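Local coordinates for TnpArep for protein (PDB 4ER8), which binds the DNA hairpins of repeated extragenic palindromes and, as a tyrosine transposase, cleaves and recombines the mosaic elements built from them, at residues G12-T17 with W64-G69; M60-T65 with S75-I80. One frame throughout, in Å; residues are numbered along the deposited sequence.

Contact 1: residues G12-T17 with W64-G69; sequences GTWFFT and WTLPEG. With nucleotides of chain B.
W14 and W64 face each other as an antiparallel hydrogen-bonded pair: W14 N gives its hydrogen to W64 O at 3.0 Å, and W64 N returns one to W14 O. Where the strand of W64 ends, L66 N adds a third backbone bond, to G12 O at 3.0 Å, so the pairing runs on into the turn beyond T65. Between these bonds lies the non-hydrogen-bonded pair T13 and T65, whose side chains share the other side of the sheet from the tryptophans. Their hydroxyls, OG1 to OG1, are 2.7 Å apart and hydrogen-bonded; T65 OG1 also meets N51 on the next strand.

The W64 side chain can be followed outward from CB, 4.2 Å from F16 CE1. CG and CD2 come progressively closer to that same atom, and CE3 is nearest, 3.6 Å from F16 CE1. F16 thus turns an edge to one face of the indole, CE1 above that face and shifted toward its rim, with the planes at 56°: an edge-to-face pair. Beyond CE3, the far atoms of the same six-membered ring, CZ2 and CH2, are taken up by W77 of helix 73-87.

Further along, W14 crosses L66 at about a right angle, its CZ3 3.5 Å from L66 CG, while W14 NE1 is bonded to Y7 O. At the far end T17 O accepts a weak bond from N6 of DA3 of chain B. This is the pairing of two neighbouring strands in the central antiparallel sheet of an RRM-like HUH nuclease, with W14, F16 and W64 on the side facing helix 73-87.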
ATOM      1  N   GLY A  12      -6.859   2.897 -14.922  1.00 41.29           N
ATOM      2  CA  GLY A  12      -7.280   3.516 -13.679  1.00 39.88           C
ATOM      3  C   GLY A  12      -6.238   3.624 -12.595  1.00 39.04           C
ATOM      4  O   GLY A  12      -5.190   2.977 -12.647  1.00 39.12           O
ATOM      5  N   THR A  13      -6.562   4.438 -11.593  1.00 37.80           N
ATOM      6  CA  THR A  13      -5.707   4.630 -10.466  1.00 36.16           C
ATOM      7  C   THR A  13      -6.505   4.200  -9.256  1.00 35.99           C
ATOM      8  O   THR A  13      -7.704   4.467  -9.191  1.00 36.93           O
ATOM      9  CB  THR A  13      -5.294   6.114 -10.389  1.00 36.37           C
ATOM     10  OG1 THR A  13      -4.393   6.402 -11.488  1.00 37.32           O
ATOM     11  CG2 THR A  13      -4.574   6.416  -9.071  1.00 34.20           C
ATOM     12  N   TRP A  14      -5.868   3.522  -8.305  1.00 34.87           N
ATOM     13  CA  TRP A  14      -6.563   3.067  -7.121  1.00 34.03           C
ATOM     14  C   TRP A  14      -5.676   3.093  -5.879  1.00 34.22           C
ATOM     15  O   TRP A  14      -4.428   3.115  -5.961  1.00 33.71           O
ATOM     16  CB  TRP A  14      -7.017   1.613  -7.269  1.00 33.91           C
ATOM     17  CG  TRP A  14      -7.965   1.234  -8.375  1.00 33.04           C
ATOM     18  CD1 TRP A  14      -9.331   1.054  -8.264  1.00 33.75           C
ATOM     19  CD2 TRP A  14      -7.630   0.888  -9.718  1.00 28.90           C
ATOM     20  NE1 TRP A  14      -9.845   0.635  -9.471  1.00 33.35           N
ATOM     21  CE2 TRP A  14      -8.822   0.539 -10.374  1.00 31.49           C
ATOM     22  CE3 TRP A  14      -6.441   0.855 -10.430  1.00 30.02           C
ATOM     23  CZ2 TRP A  14      -8.857   0.192 -11.705  1.00 33.25           C
ATOM     24  CZ3 TRP A  14      -6.458   0.496 -11.713  1.00 30.03           C
ATOM     25  CH2 TRP A  14      -7.661   0.159 -12.360  1.00 32.70           C
ATOM     26  N   PHE A  15      -6.360   3.030  -4.732  1.00 33.77           N
ATOM     27  CA  PHE A  15      -5.757   2.995  -3.413  1.00 32.43           C
ATOM     28  C   PHE A  15      -6.095   1.626  -2.841  1.00 32.45           C
ATOM     29  O   PHE A  15      -7.235   1.160  -3.035  1.00 32.38           O
ATOM     30  CB  PHE A  15      -6.425   4.042  -2.544  1.00 32.22           C
ATOM     31  CG  PHE A  15      -6.039   3.956  -1.078  1.00 30.57           C
ATOM     32  CD1 PHE A  15      -4.905   4.551  -0.622  1.00 28.16           C
ATOM     33  CD2 PHE A  15      -6.816   3.240  -0.179  1.00 29.70           C
ATOM     34  CE1 PHE A  15      -4.545   4.453   0.724  1.00 30.12           C
ATOM     35  CE2 PHE A  15      -6.478   3.153   1.136  1.00 28.64           C
ATOM     36  CZ  PHE A  15      -5.354   3.779   1.598  1.00 29.46           C
ATOM     37  N   PHE A  16      -5.143   1.004  -2.134  1.00 31.06           N
ATOM     38  CA  PHE A  16      -5.339  -0.348  -1.629  1.00 31.11           C
ATOM     39  C   PHE A  16      -4.787  -0.459  -0.229  1.00 32.10           C
ATOM     40  O   PHE A  16      -3.918   0.307   0.148  1.00 33.01           O
ATOM     41  CB  PHE A  16      -4.625  -1.399  -2.483  1.00 30.77           C
ATOM     42  CG  PHE A  16      -4.992  -1.408  -3.930  1.00 27.80           C
ATOM     43  CD1 PHE A  16      -4.155  -0.864  -4.862  1.00 29.44           C
ATOM     44  CD2 PHE A  16      -6.127  -1.994  -4.364  1.00 30.42           C
ATOM     45  CE1 PHE A  16      -4.428  -0.929  -6.226  1.00 30.02           C
ATOM     46  CE2 PHE A  16      -6.439  -2.043  -5.756  1.00 31.61           C
ATOM     47  CZ  PHE A  16      -5.576  -1.510  -6.676  1.00 28.13           C
ATOM     48  N   THR A  17      -5.290  -1.420   0.539  1.00 32.93           N
ATOM     49  CA  THR A  17      -4.866  -1.646   1.917  1.00 33.53           C
ATOM     50  C   THR A  17      -4.810  -3.151   1.990  1.00 34.98           C
ATOM     51  O   THR A  17      -5.814  -3.858   1.693  1.00 35.34           O
ATOM     52  CB  THR A  17      -5.896  -1.118   2.958  1.00 33.44           C
ATOM     53  OG1 THR A  17      -5.904   0.323   2.973  1.00 34.05           O
ATOM     54  CG2 THR A  17      -5.515  -1.564   4.366  1.00 34.98           C
ATOM     55  N   TRP A  64      -1.767   2.669  -7.058  1.00 35.58           N
ATOM     56  CA  TRP A  64      -1.246   2.224  -8.375  1.00 36.96           C
ATOM     57  C   TRP A  64      -1.978   2.867  -9.524  1.00 37.77           C
ATOM     58  O   TRP A  64      -3.144   3.250  -9.411  1.00 37.55           O
ATOM     59  CB  TRP A  64      -1.436   0.724  -8.639  1.00 36.44           C
ATOM     60  CG  TRP A  64      -0.844  -0.215  -7.682  1.00 36.36           C
ATOM     61  CD1 TRP A  64       0.085   0.058  -6.740  1.00 35.76           C
ATOM     62  CD2 TRP A  64      -1.098  -1.625  -7.614  1.00 35.70           C
ATOM     63  NE1 TRP A  64       0.385  -1.090  -6.036  1.00 37.63           N
ATOM     64  CE2 TRP A  64      -0.314  -2.139  -6.573  1.00 36.46           C
ATOM     65  CE3 TRP A  64      -1.922  -2.495  -8.329  1.00 35.39           C
ATOM     66  CZ2 TRP A  64      -0.341  -3.502  -6.203  1.00 38.28           C
ATOM     67  CZ3 TRP A  64      -1.954  -3.861  -7.962  1.00 36.71           C
ATOM     68  CH2 TRP A  64      -1.169  -4.340  -6.908  1.00 36.78           C
ATOM     69  N   THR A  65      -1.309   2.931 -10.656  1.00 39.59           N
ATOM     70  CA  THR A  65      -1.944   3.389 -11.879  1.00 41.73           C
ATOM     71  C   THR A  65      -1.549   2.358 -12.900  1.00 43.25           C
ATOM     72  O   THR A  65      -0.359   2.070 -13.077  1.00 43.86           O
ATOM     73  CB  THR A  65      -1.403   4.748 -12.330  1.00 41.79           C
ATOM     74  OG1 THR A  65      -1.824   5.755 -11.402  1.00 42.00           O
ATOM     75  CG2 THR A  65      -1.905   5.095 -13.750  1.00 41.26           C
ATOM     76  N   LEU A  66      -2.537   1.791 -13.562  1.00 44.55           N
ATOM     77  CA  LEU A  66      -2.262   0.701 -14.468  1.00 46.32           C
ATOM     78  C   LEU A  66      -2.155   1.221 -15.911  1.00 47.68           C
ATOM     79  O   LEU A  66      -2.787   2.233 -16.252  1.00 48.38           O
ATOM     80  CB  LEU A  66      -3.332  -0.407 -14.349  1.00 45.65           C
ATOM     81  CG  LEU A  66      -3.599  -1.140 -13.027  1.00 45.28           C
ATOM     82  CD1 LEU A  66      -4.390  -2.403 -13.289  1.00 47.24           C
ATOM     83  CD2 LEU A  66      -2.367  -1.504 -12.268  1.00 44.65           C
ATOM     84  N   PRO A  67      -1.380   0.509 -16.757  1.00 48.53           N
ATOM     85  CA  PRO A  67      -1.169   0.783 -18.163  1.00 49.00           C
ATOM     86  C   PRO A  67      -2.469   1.060 -18.891  1.00 49.81           C
ATOM     87  O   PRO A  67      -3.545   0.726 -18.400  1.00 50.14           O
ATOM     88  CB  PRO A  67      -0.597  -0.535 -18.663  1.00 49.60           C
ATOM     89  CG  PRO A  67       0.178  -1.057 -17.490  1.00 48.90           C
ATOM     90  CD  PRO A  67      -0.683  -0.729 -16.335  1.00 48.86           C
ATOM     91  N   GLU A  68      -2.380   1.681 -20.058  1.00 50.77           N
ATOM     92  CA  GLU A  68      -3.582   1.970 -20.824  1.00 51.20           C
ATOM     93  C   GLU A  68      -4.173   0.622 -21.193  1.00 49.83           C
ATOM     94  O   GLU A  68      -3.431  -0.324 -21.394  1.00 49.51           O
ATOM     95  CB  GLU A  68      -3.262   2.805 -22.068  1.00 51.91           C
ATOM     96  CG  GLU A  68      -4.490   3.509 -22.646  1.00 57.35           C
ATOM     97  CD  GLU A  68      -5.346   4.205 -21.542  1.00 64.00           C
ATOM     98  OE1 GLU A  68      -6.286   3.535 -20.995  1.00 64.29           O
ATOM     99  OE2 GLU A  68      -5.058   5.402 -21.220  1.00 64.58           O
ATOM    100  N   GLY A  69      -5.494   0.528 -21.238  1.00 49.03           N
ATOM    101  CA  GLY A  69      -6.174  -0.730 -21.588  1.00 48.81           C
ATOM    102  C   GLY A  69      -6.161  -1.853 -20.550  1.00 48.78           C
ATOM    103  O   GLY A  69      -6.719  -2.907 -20.794  1.00 48.92           O
TER
ATOM    104  P    DA B   3     -18.614  -4.672   2.172  1.00 39.60           P
ATOM    105  OP1  DA B   3     -18.435  -5.998   1.577  1.00 39.72           O
ATOM    106  OP2  DA B   3     -19.987  -4.401   2.612  1.00 44.55           O
ATOM    107  O5'  DA B   3     -17.636  -4.226   3.353  1.00 38.22           O
ATOM    108  C5'  DA B   3     -16.232  -4.290   3.235  1.00 39.10           C
ATOM    109  C4'  DA B   3     -15.780  -5.751   3.378  1.00 38.96           C
ATOM    110  O4'  DA B   3     -14.350  -5.844   3.193  1.00 36.53           O
ATOM    111  C3'  DA B   3     -16.068  -6.449   4.684  1.00 36.67           C
ATOM    112  O3'  DA B   3     -16.171  -7.784   4.388  1.00 40.56           O
ATOM    113  C2'  DA B   3     -14.789  -6.182   5.466  1.00 38.64           C
ATOM    114  C1'  DA B   3     -13.740  -6.330   4.357  1.00 38.27           C
ATOM    115  N9   DA B   3     -12.497  -5.554   4.415  1.00 36.36           N
ATOM    116  C8   DA B   3     -12.297  -4.288   4.894  1.00 35.71           C
ATOM    117  N7   DA B   3     -11.059  -3.875   4.768  1.00 35.07           N
ATOM    118  C5   DA B   3     -10.399  -4.944   4.177  1.00 34.48           C
ATOM    119  C6   DA B   3      -9.054  -5.147   3.782  1.00 35.70           C
ATOM    120  N6   DA B   3      -8.040  -4.241   3.913  1.00 35.87           N
ATOM    121  N1   DA B   3      -8.784  -6.328   3.195  1.00 34.92           N
ATOM    122  C2   DA B   3      -9.758  -7.213   3.050  1.00 34.50           C
ATOM    123  N3   DA B   3     -11.033  -7.138   3.403  1.00 34.34           N
ATOM    124  C4   DA B   3     -11.284  -5.965   3.948  1.00 33.83           C
TER

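Contact 2: residues M60-T65 with S75-I80; sequences MHCIWT and SRWREI. With NI (nickel (II) ion), chain C; nucleotides of chain B.
W64 and W77 carry this contact through an offset stack: the six-membered ring of W64 overlies the five-membered ring of W77, centroids 4.2 Å apart and planes inclined by 27°. W64 CH2 stands over the middle of the W77 indole, 3.3 Å from W77 CE2, whereas the two side chains as a whole cross at a slant.

Apolar contacts complete the packing round the two indoles. M60 and W77 meet tip to tip, M60 CE lying 3.4 Å from W77 CZ3; beyond CG the methionine chain is extended, which carries its methyl to the ring. I80 CD1 packs against W64 CZ2 at 3.8 Å. R76 offers only its aliphatic root, CB against W64 CZ3, and its side chain runs antiparallel to that of W64; its guanidinium ends in a salt bridge with D70.

A sulfur-aromatic contact comes from C62. With chi1 at 69°, SG sits between the backbone N and the carbonyl carbon and approaches W77 at its edge, 3.5 Å from W77 CZ2.

The polar and metal contacts lie outside the aromatic packing. H61, on the other side of the strand, binds the nickel ion through NE2 at 2.0 Å, with H59, N119, H123 and E161 completing the protein ligands. On the helix, R78 NE donates to O2 of DT29 of chain B at 3.3 Å, and O2 of DT11 of chain B lies over one face of its guanidinium. The axes of segments 60-65 and 75-80 cross at 131°, 12.6 Å apart at closest, a helix-on-sheet packing of the HUH nuclease domain, in which H59 and H61 supply the paired histidines of the HUH motif and the helix meets the REP hairpin.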
ATOM      1  N   MET A  60      -0.084  -2.711   4.801  1.00 38.80           N
ATOM      2  CA  MET A  60       0.448  -1.716   3.926  1.00 38.43           C
ATOM      3  C   MET A  60      -0.705  -1.056   3.220  1.00 38.32           C
ATOM      4  O   MET A  60      -1.787  -1.648   3.118  1.00 39.58           O
ATOM      5  CB  MET A  60       1.453  -2.333   2.947  1.00 38.07           C
ATOM      6  CG  MET A  60       0.947  -3.333   1.928  1.00 40.83           C
ATOM      7  SD  MET A  60       2.318  -4.431   1.297  1.00 45.04           S
ATOM      8  CE  MET A  60       1.402  -5.542   0.300  1.00 44.49           C
ATOM      9  N   HIS A  61      -0.483   0.173   2.764  1.00 36.91           N
ATOM     10  CA  HIS A  61      -1.419   0.906   1.948  1.00 35.27           C
ATOM     11  C   HIS A  61      -0.680   1.373   0.734  1.00 34.96           C
ATOM     12  O   HIS A  61       0.497   1.731   0.841  1.00 34.79           O
ATOM     13  CB  HIS A  61      -1.860   2.149   2.676  1.00 34.86           C
ATOM     14  CG  HIS A  61      -2.464   1.893   4.008  1.00 34.93           C
ATOM     15  ND1 HIS A  61      -3.771   1.477   4.166  1.00 37.37           N
ATOM     16  CD2 HIS A  61      -1.959   2.025   5.255  1.00 36.03           C
ATOM     17  CE1 HIS A  61      -4.038   1.335   5.454  1.00 34.21           C
ATOM     18  NE2 HIS A  61      -2.960   1.675   6.138  1.00 36.83           N
ATOM     19  N   CYS A  62      -1.334   1.429  -0.416  1.00 34.31           N
ATOM     20  CA  CYS A  62      -0.621   1.975  -1.574  1.00 35.42           C
ATOM     21  C   CYS A  62      -1.527   2.503  -2.698  1.00 34.87           C
ATOM     22  O   CYS A  62      -2.732   2.277  -2.694  1.00 34.91           O
ATOM     23  CB  CYS A  62       0.351   0.936  -2.090  1.00 34.61           C
ATOM     24  SG  CYS A  62      -0.516  -0.430  -2.803  1.00 42.41           S
ATOM     25  N   ILE A  63      -0.940   3.229  -3.643  1.00 35.58           N
ATOM     26  CA  ILE A  63      -1.654   3.710  -4.847  1.00 35.97           C
ATOM     27  C   ILE A  63      -0.990   3.281  -6.164  1.00 35.85           C
ATOM     28  O   ILE A  63       0.217   3.504  -6.343  1.00 35.53           O
ATOM     29  CB  ILE A  63      -1.765   5.217  -4.856  1.00 35.77           C
ATOM     30  CG1 ILE A  63      -2.505   5.705  -3.605  1.00 36.98           C
ATOM     31  CG2 ILE A  63      -2.514   5.647  -6.077  1.00 36.24           C
ATOM     32  CD1 ILE A  63      -2.342   7.223  -3.307  1.00 36.80           C
ATOM     33  N   TRP A  64      -1.767   2.669  -7.058  1.00 35.58           N
ATOM     34  CA  TRP A  64      -1.246   2.224  -8.375  1.00 36.96           C
ATOM     35  C   TRP A  64      -1.978   2.867  -9.524  1.00 37.77           C
ATOM     36  O   TRP A  64      -3.144   3.250  -9.411  1.00 37.55           O
ATOM     37  CB  TRP A  64      -1.436   0.724  -8.639  1.00 36.44           C
ATOM     38  CG  TRP A  64      -0.844  -0.215  -7.682  1.00 36.36           C
ATOM     39  CD1 TRP A  64       0.085   0.058  -6.740  1.00 35.76           C
ATOM     40  CD2 TRP A  64      -1.098  -1.625  -7.614  1.00 35.70           C
ATOM     41  NE1 TRP A  64       0.385  -1.090  -6.036  1.00 37.63           N
ATOM     42  CE2 TRP A  64      -0.314  -2.139  -6.573  1.00 36.46           C
ATOM     43  CE3 TRP A  64      -1.922  -2.495  -8.329  1.00 35.39           C
ATOM     44  CZ2 TRP A  64      -0.341  -3.502  -6.203  1.00 38.28           C
ATOM     45  CZ3 TRP A  64      -1.954  -3.861  -7.962  1.00 36.71           C
ATOM     46  CH2 TRP A  64      -1.169  -4.340  -6.908  1.00 36.78           C
ATOM     47  N   THR A  65      -1.309   2.931 -10.656  1.00 39.59           N
ATOM     48  CA  THR A  65      -1.944   3.389 -11.879  1.00 41.73           C
ATOM     49  C   THR A  65      -1.549   2.358 -12.900  1.00 43.25           C
ATOM     50  O   THR A  65      -0.359   2.070 -13.077  1.00 43.86           O
ATOM     51  CB  THR A  65      -1.403   4.748 -12.330  1.00 41.79           C
ATOM     52  OG1 THR A  65      -1.824   5.755 -11.402  1.00 42.00           O
ATOM     53  CG2 THR A  65      -1.905   5.095 -13.750  1.00 41.26           C
ATOM     54  N   SER A  75      -5.010  -9.776 -10.432  1.00 38.14           N
ATOM     55  CA  SER A  75      -3.842 -10.627 -10.696  1.00 39.11           C
ATOM     56  C   SER A  75      -2.627 -10.095  -9.994  1.00 39.65           C
ATOM     57  O   SER A  75      -1.930 -10.827  -9.284  1.00 40.18           O
ATOM     58  CB  SER A  75      -3.592 -10.657 -12.178  1.00 38.92           C
ATOM     59  OG  SER A  75      -4.745 -11.147 -12.815  1.00 40.31           O
ATOM     60  N   ARG A  76      -2.377  -8.801 -10.182  1.00 40.33           N
ATOM     61  CA  ARG A  76      -1.179  -8.222  -9.654  1.00 41.47           C
ATOM     62  C   ARG A  76      -1.083  -8.464  -8.156  1.00 42.17           C
ATOM     63  O   ARG A  76      -0.032  -8.842  -7.680  1.00 42.63           O
ATOM     64  CB  ARG A  76      -1.048  -6.750 -10.050  1.00 41.63           C
ATOM     65  CG  ARG A  76      -0.905  -6.539 -11.586  1.00 44.14           C
ATOM     66  CD  ARG A  76      -0.918  -5.054 -11.937  1.00 44.72           C
ATOM     67  NE  ARG A  76      -0.582  -4.713 -13.318  1.00 46.63           N
ATOM     68  CZ  ARG A  76      -1.420  -4.736 -14.363  1.00 51.53           C
ATOM     69  NH1 ARG A  76      -2.674  -5.150 -14.232  1.00 54.01           N
ATOM     70  NH2 ARG A  76      -1.004  -4.340 -15.573  1.00 51.40           N
ATOM     71  N   TRP A  77      -2.187  -8.302  -7.415  1.00 42.79           N
ATOM     72  CA  TRP A  77      -2.133  -8.487  -5.981  1.00 42.77           C
ATOM     73  C   TRP A  77      -2.014  -9.948  -5.698  1.00 43.24           C
ATOM     74  O   TRP A  77      -1.439 -10.353  -4.678  1.00 43.34           O
ATOM     75  CB  TRP A  77      -3.383  -7.956  -5.290  1.00 43.24           C
ATOM     76  CG  TRP A  77      -3.276  -6.542  -4.845  1.00 42.67           C
ATOM     77  CD1 TRP A  77      -4.125  -5.546  -5.146  1.00 42.72           C
ATOM     78  CD2 TRP A  77      -2.255  -5.966  -4.019  1.00 43.69           C
ATOM     79  NE1 TRP A  77      -3.703  -4.370  -4.581  1.00 43.33           N
ATOM     80  CE2 TRP A  77      -2.558  -4.602  -3.875  1.00 43.62           C
ATOM     81  CE3 TRP A  77      -1.105  -6.468  -3.402  1.00 44.92           C
ATOM     82  CZ2 TRP A  77      -1.770  -3.725  -3.126  1.00 45.19           C
ATOM     83  CZ3 TRP A  77      -0.323  -5.601  -2.640  1.00 45.42           C
ATOM     84  CH2 TRP A  77      -0.660  -4.239  -2.517  1.00 46.51           C
ATOM     85  N   ARG A  78      -2.580 -10.764  -6.570  1.00 43.57           N
ATOM     86  CA  ARG A  78      -2.565 -12.182  -6.264  1.00 44.39           C
ATOM     87  C   ARG A  78      -1.144 -12.689  -6.346  1.00 45.12           C
ATOM     88  O   ARG A  78      -0.680 -13.420  -5.454  1.00 44.80           O
ATOM     89  CB  ARG A  78      -3.478 -12.979  -7.154  1.00 44.06           C
ATOM     90  CG  ARG A  78      -3.541 -14.400  -6.711  1.00 44.54           C
ATOM     91  CD  ARG A  78      -3.607 -15.341  -7.858  1.00 41.01           C
ATOM     92  NE  ARG A  78      -4.899 -15.411  -8.558  1.00 39.22           N
ATOM     93  CZ  ARG A  78      -5.040 -15.203  -9.864  1.00 40.09           C
ATOM     94  NH1 ARG A  78      -3.971 -14.878 -10.630  1.00 41.48           N
ATOM     95  NH2 ARG A  78      -6.240 -15.328 -10.406  1.00 39.15           N
ATOM     96  N   GLU A  79      -0.427 -12.249  -7.371  1.00 45.72           N
ATOM     97  CA  GLU A  79       0.938 -12.673  -7.477  1.00 47.21           C
ATOM     98  C   GLU A  79       1.764 -12.100  -6.329  1.00 48.64           C
ATOM     99  O   GLU A  79       2.522 -12.832  -5.684  1.00 50.57           O
ATOM    100  CB  GLU A  79       1.524 -12.352  -8.855  1.00 47.58           C
ATOM    101  CG  GLU A  79       0.892 -13.122 -10.071  1.00 47.59           C
ATOM    102  CD  GLU A  79       0.817 -14.667  -9.896  1.00 51.23           C
ATOM    103  OE1 GLU A  79       1.640 -15.263  -9.123  1.00 50.93           O
ATOM    104  OE2 GLU A  79      -0.067 -15.281 -10.553  1.00 51.42           O
ATOM    105  N   ILE A  80       1.591 -10.821  -5.994  1.00 48.77           N
ATOM    106  CA  ILE A  80       2.453 -10.243  -4.955  1.00 48.59           C
ATOM    107  C   ILE A  80       2.379 -11.002  -3.653  1.00 49.56           C
ATOM    108  O   ILE A  80       3.397 -11.407  -3.123  1.00 50.31           O
ATOM    109  CB  ILE A  80       2.202  -8.733  -4.719  1.00 48.57           C
ATOM    110  CG1 ILE A  80       2.510  -7.934  -5.981  1.00 46.70           C
ATOM    111  CG2 ILE A  80       3.048  -8.205  -3.571  1.00 46.04           C
ATOM    112  CD1 ILE A  80       1.968  -6.568  -5.928  1.00 46.73           C
TER
HETATM  113 NI    NI C 201      -2.709   1.896   8.108  1.00 38.93          NI
ATOM    114  P    DT B  29      -1.221 -16.779  -0.337  1.00 51.12           P
ATOM    115  OP1  DT B  29      -0.201 -15.694  -0.362  1.00 49.76           O
ATOM    116  OP2  DT B  29      -1.775 -17.294   0.936  1.00 48.75           O
ATOM    117  O5'  DT B  29      -2.406 -16.474  -1.388  1.00 47.01           O
ATOM    118  C5'  DT B  29      -2.037 -15.694  -2.538  1.00 46.27           C
ATOM    119  C4'  DT B  29      -3.248 -15.170  -3.287  1.00 44.58           C
ATOM    120  O4'  DT B  29      -3.826 -16.285  -3.951  1.00 46.00           O
ATOM    121  C3'  DT B  29      -4.368 -14.579  -2.432  1.00 44.77           C
ATOM    122  O3'  DT B  29      -4.605 -13.215  -2.833  1.00 42.34           O
ATOM    123  C2'  DT B  29      -5.547 -15.527  -2.620  1.00 44.74           C
ATOM    124  C1'  DT B  29      -5.218 -16.177  -3.950  1.00 46.82           C
ATOM    125  N1   DT B  29      -5.734 -17.570  -4.059  1.00 46.57           N
ATOM    126  C2   DT B  29      -6.261 -17.971  -5.258  1.00 47.76           C
ATOM    127  O2   DT B  29      -6.319 -17.243  -6.212  1.00 51.39           O
ATOM    128  N3   DT B  29      -6.723 -19.257  -5.308  1.00 48.34           N
ATOM    129  C4   DT B  29      -6.693 -20.140  -4.246  1.00 46.98           C
ATOM    130  O4   DT B  29      -7.116 -21.266  -4.316  1.00 49.35           O
ATOM    131  C5   DT B  29      -6.140 -19.666  -3.029  1.00 46.43           C
ATOM    132  C7   DT B  29      -6.122 -20.598  -1.869  1.00 46.90           C
ATOM    133  C6   DT B  29      -5.675 -18.412  -2.973  1.00 45.16           C
ATOM    134  P    DC B  30      -5.917 -12.420  -2.402  1.00 43.28           P
ATOM    135  OP1  DC B  30      -5.536 -11.026  -2.119  1.00 43.46           O
ATOM    136  OP2  DC B  30      -6.681 -13.175  -1.371  1.00 41.14           O
ATOM    137  O5'  DC B  30      -6.775 -12.517  -3.766  1.00 40.88           O
ATOM    138  C5'  DC B  30      -6.289 -11.927  -4.934  1.00 40.96           C
ATOM    139  C4'  DC B  30      -7.224 -12.140  -6.119  1.00 40.39           C
ATOM    140  O4'  DC B  30      -7.283 -13.540  -6.405  1.00 41.48           O
ATOM    141  C3'  DC B  30      -8.667 -11.747  -5.945  1.00 37.34           C
ATOM    142  O3'  DC B  30      -8.782 -10.442  -6.407  1.00 37.69           O
ATOM    143  C2'  DC B  30      -9.413 -12.688  -6.869  1.00 37.70           C
ATOM    144  C1'  DC B  30      -8.558 -13.934  -6.871  1.00 40.36           C
ATOM    145  N1   DC B  30      -8.984 -15.080  -5.977  1.00 41.99           N
ATOM    146  C2   DC B  30      -9.840 -16.058  -6.434  1.00 42.93           C
ATOM    147  O2   DC B  30     -10.278 -15.930  -7.567  1.00 43.02           O
ATOM    148  N3   DC B  30     -10.195 -17.107  -5.623  1.00 46.47           N
ATOM    149  C4   DC B  30      -9.706 -17.181  -4.378  1.00 45.79           C
ATOM    150  N4   DC B  30     -10.051 -18.205  -3.615  1.00 44.28           N
ATOM    151  C5   DC B  30      -8.812 -16.198  -3.875  1.00 46.49           C
ATOM    152  C6   DC B  30      -8.478 -15.189  -4.708  1.00 45.78           C
ATOM    153  P    DT B  11      -9.188 -19.853 -16.239  1.00 58.74           P
ATOM    154  OP1  DT B  11      -9.334 -19.336 -17.629  1.00 58.71           O
ATOM    155  OP2  DT B  11      -8.819 -21.263 -15.897  1.00 58.61           O
ATOM    156  O5'  DT B  11      -8.133 -18.957 -15.438  1.00 56.16           O
ATOM    157  C5'  DT B  11      -8.141 -17.565 -15.603  1.00 53.01           C
ATOM    158  C4'  DT B  11      -6.995 -17.076 -14.772  1.00 52.48           C
ATOM    159  O4'  DT B  11      -7.079 -17.759 -13.505  1.00 51.85           O
ATOM    160  C3'  DT B  11      -5.623 -17.413 -15.337  1.00 51.36           C
ATOM    161  O3'  DT B  11      -4.924 -16.198 -15.339  1.00 52.31           O
ATOM    162  C2'  DT B  11      -5.009 -18.386 -14.331  1.00 50.64           C
ATOM    163  C1'  DT B  11      -5.790 -18.114 -13.067  1.00 51.26           C
ATOM    164  N1   DT B  11      -5.985 -19.310 -12.194  1.00 53.38           N
ATOM    165  C2   DT B  11      -5.285 -19.404 -10.995  1.00 52.51           C
ATOM    166  O2   DT B  11      -4.495 -18.564 -10.619  1.00 53.61           O
ATOM    167  N3   DT B  11      -5.516 -20.519 -10.234  1.00 51.63           N
ATOM    168  C4   DT B  11      -6.374 -21.542 -10.575  1.00 55.93           C
ATOM    169  O4   DT B  11      -6.524 -22.521  -9.845  1.00 59.19           O
ATOM    170  C5   DT B  11      -7.090 -21.399 -11.825  1.00 55.27           C
ATOM    171  C7   DT B  11      -8.047 -22.468 -12.237  1.00 55.15           C
ATOM    172  C6   DT B  11      -6.871 -20.309 -12.584  1.00 54.25           C
TER

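Both contacts use strand 59-65, one through its edge and the other through a face. Contact 1 is partly buried and joins it to strand 13-19 largely by backbone bonds and a hydroxyl pair; contact 2 is fully buried and joins it to segment 75-80 of helix 73-87 by side chains alone, without a hydrogen bond between the segments. W64 belongs to both, and F16 of contact 1 also packs directly on W77 of contact 2, so the aromatic layer is continuous. Toward the metal, T17 OG1 is probably bonded to H61 ND1, 2.7 Å away, which would place T17 in the second shell of the nickel site.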